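Local atomic coordinates of mandelate racemase/muconate lactonizing enzyme family protein (Azoarcus sp., PDB entry 2QDE), a protein that belongs to the mandelate racemase/muconate lactonizing enzyme family of the enolase superfamily and holds a barium ion in its barrel domain. Residues 302-314 with 357-369. Sequence-based numbering, arbitrary orientation.
Sequences SGLEASPAAHLLA and LYPNDGPGLGIEL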
loop_
_atom_site.group_PDB
_atom_site.type_symbol
_atom_site.label_atom_id
_atom_site.label_comp_id
_atom_site.label_asym_id
_atom_site.label_seq_id
_atom_site.Cartn_x
_atom_site.Cartn_y
_atom_site.Cartn_z
ATOM N N SER A 302 -39.811 8.384 22.600
ATOM C CA SER A 302 -41.137 8.915 22.324
ATOM C C SER A 302 -41.249 9.447 20.905
ATOM O O SER A 302 -40.312 9.340 20.121
ATOM C CB SER A 302 -41.428 10.063 23.283
ATOM O OG SER A 302 -40.558 11.154 23.002
ATOM N N GLY A 303 -42.406 10.026 20.593
ATOM C CA GLY A 303 -42.614 10.604 19.278
ATOM C C GLY A 303 -41.667 11.780 19.112
ATOM O O GLY A 303 -41.351 12.189 17.987
ATOM N N LEU A 304 -41.210 12.331 20.237
ATOM C CA LEU A 304 -40.282 13.450 20.189
ATOM C C LEU A 304 -38.900 12.933 19.808
ATOM O O LEU A 304 -38.195 13.560 19.026
ATOM C CB LEU A 304 -40.209 14.179 21.536
ATOM C CG LEU A 304 -39.229 15.364 21.558
ATOM C CD1 LEU A 304 -39.588 16.342 20.450
ATOM C CD2 LEU A 304 -39.278 16.068 22.905
ATOM N N GLU A 305 -38.516 11.788 20.363
ATOM C CA GLU A 305 -37.220 11.194 20.048
ATOM C C GLU A 305 -37.162 10.863 18.554
ATOM O O GLU A 305 -36.126 11.030 17.905
ATOM C CB GLU A 305 -37.014 9.914 20.872
ATOM C CG GLU A 305 -35.667 9.214 20.690
ATOM C CD GLU A 305 -35.580 8.358 19.429
ATOM O OE1 GLU A 305 -36.617 7.800 19.001
ATOM O OE2 GLU A 305 -34.463 8.225 18.873
ATOM N N ALA A 306 -38.282 10.403 18.005
ATOM C CA ALA A 306 -38.317 10.035 16.590
ATOM C C ALA A 306 -38.309 11.214 15.617
ATOM O O ALA A 306 -37.906 11.065 14.461
ATOM C CB ALA A 306 -39.532 9.159 16.321
ATOM N N SER A 307 -38.731 12.387 16.082
ATOM C CA SER A 307 -38.817 13.566 15.215
ATOM C C SER A 307 -37.573 14.083 14.490
ATOM O O SER A 307 -37.616 14.297 13.280
ATOM C CB SER A 307 -39.464 14.722 15.972
ATOM O OG SER A 307 -40.833 14.446 16.163
ATOM N N PRO A 308 -36.460 14.311 15.207
ATOM C CA PRO A 308 -35.280 14.806 14.480
ATOM C C PRO A 308 -34.963 13.912 13.275
ATOM O O PRO A 308 -34.778 14.396 12.153
ATOM C CB PRO A 308 -34.179 14.774 15.543
ATOM C CG PRO A 308 -34.938 15.040 16.811
ATOM C CD PRO A 308 -36.174 14.168 16.647
ATOM N N ALA A 309 -34.919 12.605 13.514
ATOM C CA ALA A 309 -34.642 11.644 12.457
ATOM C C ALA A 309 -35.716 11.700 11.361
ATOM O O ALA A 309 -35.405 11.621 10.179
ATOM C CB ALA A 309 -34.554 10.230 13.044
ATOM N N ALA A 310 -36.981 11.842 11.753
ATOM C CA ALA A 310 -38.060 11.902 10.766
ATOM C C ALA A 310 -37.824 13.066 9.804
ATOM O O ALA A 310 -37.971 12.915 8.589
ATOM C CB ALA A 310 -39.406 12.054 11.457
ATOM N N HIS A 311 -37.450 14.223 10.345
ATOM C CA HIS A 311 -37.189 15.397 9.514
ATOM C C HIS A 311 -35.970 15.180 8.603
ATOM O O HIS A 311 -35.996 15.509 7.408
ATOM C CB HIS A 311 -36.975 16.619 10.407
ATOM C CG HIS A 311 -38.242 17.165 10.991
ATOM N ND1 HIS A 311 -39.115 17.950 10.269
ATOM C CD2 HIS A 311 -38.796 17.018 12.219
ATOM C CE1 HIS A 311 -40.151 18.266 11.026
ATOM N NE2 HIS A 311 -39.982 17.714 12.214
ATOM N N LEU A 312 -34.911 14.616 9.176
ATOM C CA LEU A 312 -33.687 14.337 8.437
ATOM C C LEU A 312 -33.891 13.285 7.338
ATOM O O LEU A 312 -33.385 13.443 6.226
ATOM C CB LEU A 312 -32.594 13.857 9.399
ATOM C CG LEU A 312 -31.256 13.498 8.746
ATOM C CD1 LEU A 312 -30.568 14.776 8.300
ATOM C CD2 LEU A 312 -30.375 12.725 9.727
ATOM N N LEU A 313 -34.618 12.212 7.650
ATOM C CA LEU A 313 -34.850 11.151 6.674
ATOM C C LEU A 313 -35.703 11.591 5.490
ATOM O O LEU A 313 -35.620 11.006 4.408
ATOM C CB LEU A 313 -35.505 9.930 7.333
ATOM C CG LEU A 313 -34.729 9.257 8.470
ATOM C CD1 LEU A 313 -35.469 8.015 8.927
ATOM C CD2 LEU A 313 -33.331 8.896 8.007
ATOM N N ALA A 314 -36.526 12.615 5.691
ATOM C CA ALA A 314 -37.376 13.107 4.616
ATOM C C ALA A 314 -36.688 14.208 3.813
ATOM O O ALA A 314 -37.039 14.450 2.658
ATOM C CB ALA A 314 -38.686 13.628 5.184
ATOM N N LEU A 357 -43.401 6.208 7.554
ATOM C CA LEU A 357 -43.303 7.273 8.547
ATOM C C LEU A 357 -43.462 8.611 7.833
ATOM O O LEU A 357 -42.805 8.868 6.825
ATOM C CB LEU A 357 -41.947 7.235 9.265
ATOM C CG LEU A 357 -41.469 8.513 9.981
ATOM C CD1 LEU A 357 -42.488 8.962 11.025
ATOM C CD2 LEU A 357 -40.113 8.259 10.641
ATOM N N TYR A 358 -44.349 9.455 8.350
ATOM C CA TYR A 358 -44.593 10.773 7.774
ATOM C C TYR A 358 -44.140 11.823 8.771
ATOM O O TYR A 358 -44.529 11.780 9.936
ATOM C CB TYR A 358 -46.084 10.995 7.514
ATOM C CG TYR A 358 -46.713 10.051 6.527
ATOM C CD1 TYR A 358 -46.964 10.448 5.212
ATOM C CD2 TYR A 358 -47.082 8.759 6.911
ATOM C CE1 TYR A 358 -47.574 9.575 4.301
ATOM C CE2 TYR A 358 -47.684 7.886 6.015
ATOM C CZ TYR A 358 -47.927 8.295 4.716
ATOM O OH TYR A 358 -48.510 7.407 3.842
ATOM N N PRO A 359 -43.326 12.790 8.329
ATOM C CA PRO A 359 -42.867 13.825 9.257
ATOM C C PRO A 359 -43.992 14.821 9.560
ATOM O O PRO A 359 -44.775 15.163 8.674
ATOM C CB PRO A 359 -41.727 14.480 8.492
ATOM C CG PRO A 359 -42.222 14.421 7.079
ATOM C CD PRO A 359 -42.764 13.003 6.982
ATOM N N ASN A 360 -44.084 15.274 10.808
ATOM C CA ASN A 360 -45.110 16.255 11.155
ATOM C C ASN A 360 -44.747 17.526 10.389
ATOM O O ASN A 360 -43.583 17.733 10.041
ATOM C CB ASN A 360 -45.122 16.525 12.666
ATOM C CG ASN A 360 -45.852 15.442 13.452
ATOM O OD1 ASN A 360 -45.748 15.369 14.683
ATOM N ND2 ASN A 360 -46.602 14.599 12.748
ATOM N N ASP A 361 -45.728 18.383 10.128
ATOM C CA ASP A 361 -45.445 19.594 9.376
ATOM C C ASP A 361 -45.515 20.878 10.187
ATOM O O ASP A 361 -45.452 21.971 9.638
ATOM C CB ASP A 361 -46.375 19.672 8.169
ATOM C CG ASP A 361 -46.157 18.518 7.203
ATOM O OD1 ASP A 361 -45.032 18.392 6.657
ATOM O OD2 ASP A 361 -47.107 17.730 6.993
ATOM N N GLY A 362 -45.633 20.745 11.502
ATOM C CA GLY A 362 -45.680 21.925 12.344
ATOM C C GLY A 362 -44.316 22.589 12.423
ATOM O O GLY A 362 -43.317 22.028 11.950
ATOM N N PRO A 363 -44.233 23.790 13.018
ATOM C CA PRO A 363 -42.961 24.510 13.144
ATOM C C PRO A 363 -41.971 23.747 14.022
ATOM O O PRO A 363 -42.373 23.075 14.976
ATOM C CB PRO A 363 -43.375 25.838 13.779
ATOM C CG PRO A 363 -44.842 25.976 13.401
ATOM C CD PRO A 363 -45.339 24.578 13.593
ATOM N N GLY A 364 -40.681 23.871 13.714
ATOM C CA GLY A 364 -39.663 23.172 14.488
ATOM C C GLY A 364 -39.793 21.668 14.306
ATOM O O GLY A 364 -40.045 21.196 13.196
ATOM N N LEU A 365 -39.628 20.904 15.381
ATOM C CA LEU A 365 -39.753 19.450 15.281
ATOM C C LEU A 365 -41.221 19.046 15.150
ATOM O O LEU A 365 -41.533 17.874 14.929
ATOM C CB LEU A 365 -39.127 18.768 16.503
ATOM C CG LEU A 365 -37.601 18.855 16.595
ATOM C CD1 LEU A 365 -37.136 18.405 17.969
ATOM C CD2 LEU A 365 -36.970 17.992 15.498
ATOM N N GLY A 366 -42.113 20.024 15.298
ATOM C CA GLY A 366 -43.539 19.773 15.178
ATOM C C GLY A 366 -44.160 18.896 16.252
ATOM O O GLY A 366 -45.104 18.156 15.973
ATOM N N ILE A 367 -43.642 18.984 17.475
ATOM C CA ILE A 367 -44.144 18.188 18.588
ATOM C C ILE A 367 -44.693 19.041 19.737
ATOM O O ILE A 367 -44.113 20.070 20.100
ATOM C CB ILE A 367 -43.029 17.272 19.162
ATOM C CG1 ILE A 367 -42.536 16.302 18.079
ATOM C CG2 ILE A 367 -43.544 16.512 20.383
ATOM C CD1 ILE A 367 -43.578 15.308 17.616
ATOM N N GLU A 368 -45.805 18.586 20.308
ATOM C CA GLU A 368 -46.463 19.245 21.440
ATOM C C GLU A 368 -46.370 18.278 22.616
ATOM O O GLU A 368 -46.924 17.179 22.564
ATOM C CB GLU A 368 -47.938 19.494 21.132
ATOM C CG GLU A 368 -48.197 20.216 19.835
ATOM C CD GLU A 368 -48.168 21.711 19.994
ATOM O OE1 GLU A 368 -47.262 22.218 20.698
ATOM O OE2 GLU A 368 -49.048 22.383 19.411
ATOM N N LEU A 369 -45.678 18.682 23.672
ATOM C CA LEU A 369 -45.516 17.815 24.832
ATOM C C LEU A 369 -46.717 17.744 25.767
ATOM O O LEU A 369 -47.386 18.745 26.034
ATOM C CB LEU A 369 -44.295 18.239 25.661
ATOM C CG LEU A 369 -42.893 17.832 25.206
ATOM C CD1 LEU A 369 -41.881 18.297 26.239
ATOM C CD2 LEU A 369 -42.809 16.321 25.042
HETATM O O HOH W 1 -42.527 15.596 14.130
#
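His311 and Leu365 make the direct polar link between helix 303-315 of the enolase-type barrel domain and the chain that leaves strand 356-358. The imidazole NE2 donates to Leu365 O over 3.1 Å, nearly straight at 166°. The oxygen lies in the ring plane, whereas the nitrogen approaches from above the carbonyl plane. The same carbonyl accepts a second hydrogen bond, from a water that also donates to Ser307 OG at 2.9 Å. Ser307 OG in turn donates to Gly303 O one turn back; with OG beside the backbone N (chi1 -71°), the hydroxyl stands between that carbonyl and the water.

Apolar groups close in around this polar chain. Leu365 sends CD2 against the Pro308 ring, 3.8 Å from CG, and CD1 toward Leu304. Leu304, whose CG is anti to its backbone N (chi1 179°), reaches with CD1 to within 3.8 Å of Ile367 CG1, and its other methyl, CD2, touches Leu369 CD2, the two side chains crossing at about a right angle. Near the strand, Ala310 CB meets Leu357 CD2 at 3.9 Å, and Ala314 CB lies against the Pro359 ring.

Further out, the type II' turn from Pro363 to Gly366 presents the Leu365 carbonyl to the helix, and Asp113 holds Leu365 N. Ile47 of strand 45-49 in the N-terminal domain packs on both Leu304 and Leu369, so the contact also borders the domain interface. At the helix start Ser302 is the N-cap, its OG hydrogen-bonded to Asp49 OD2 of strand 45-49 and accepting from Leu304 N at 3.1 Å.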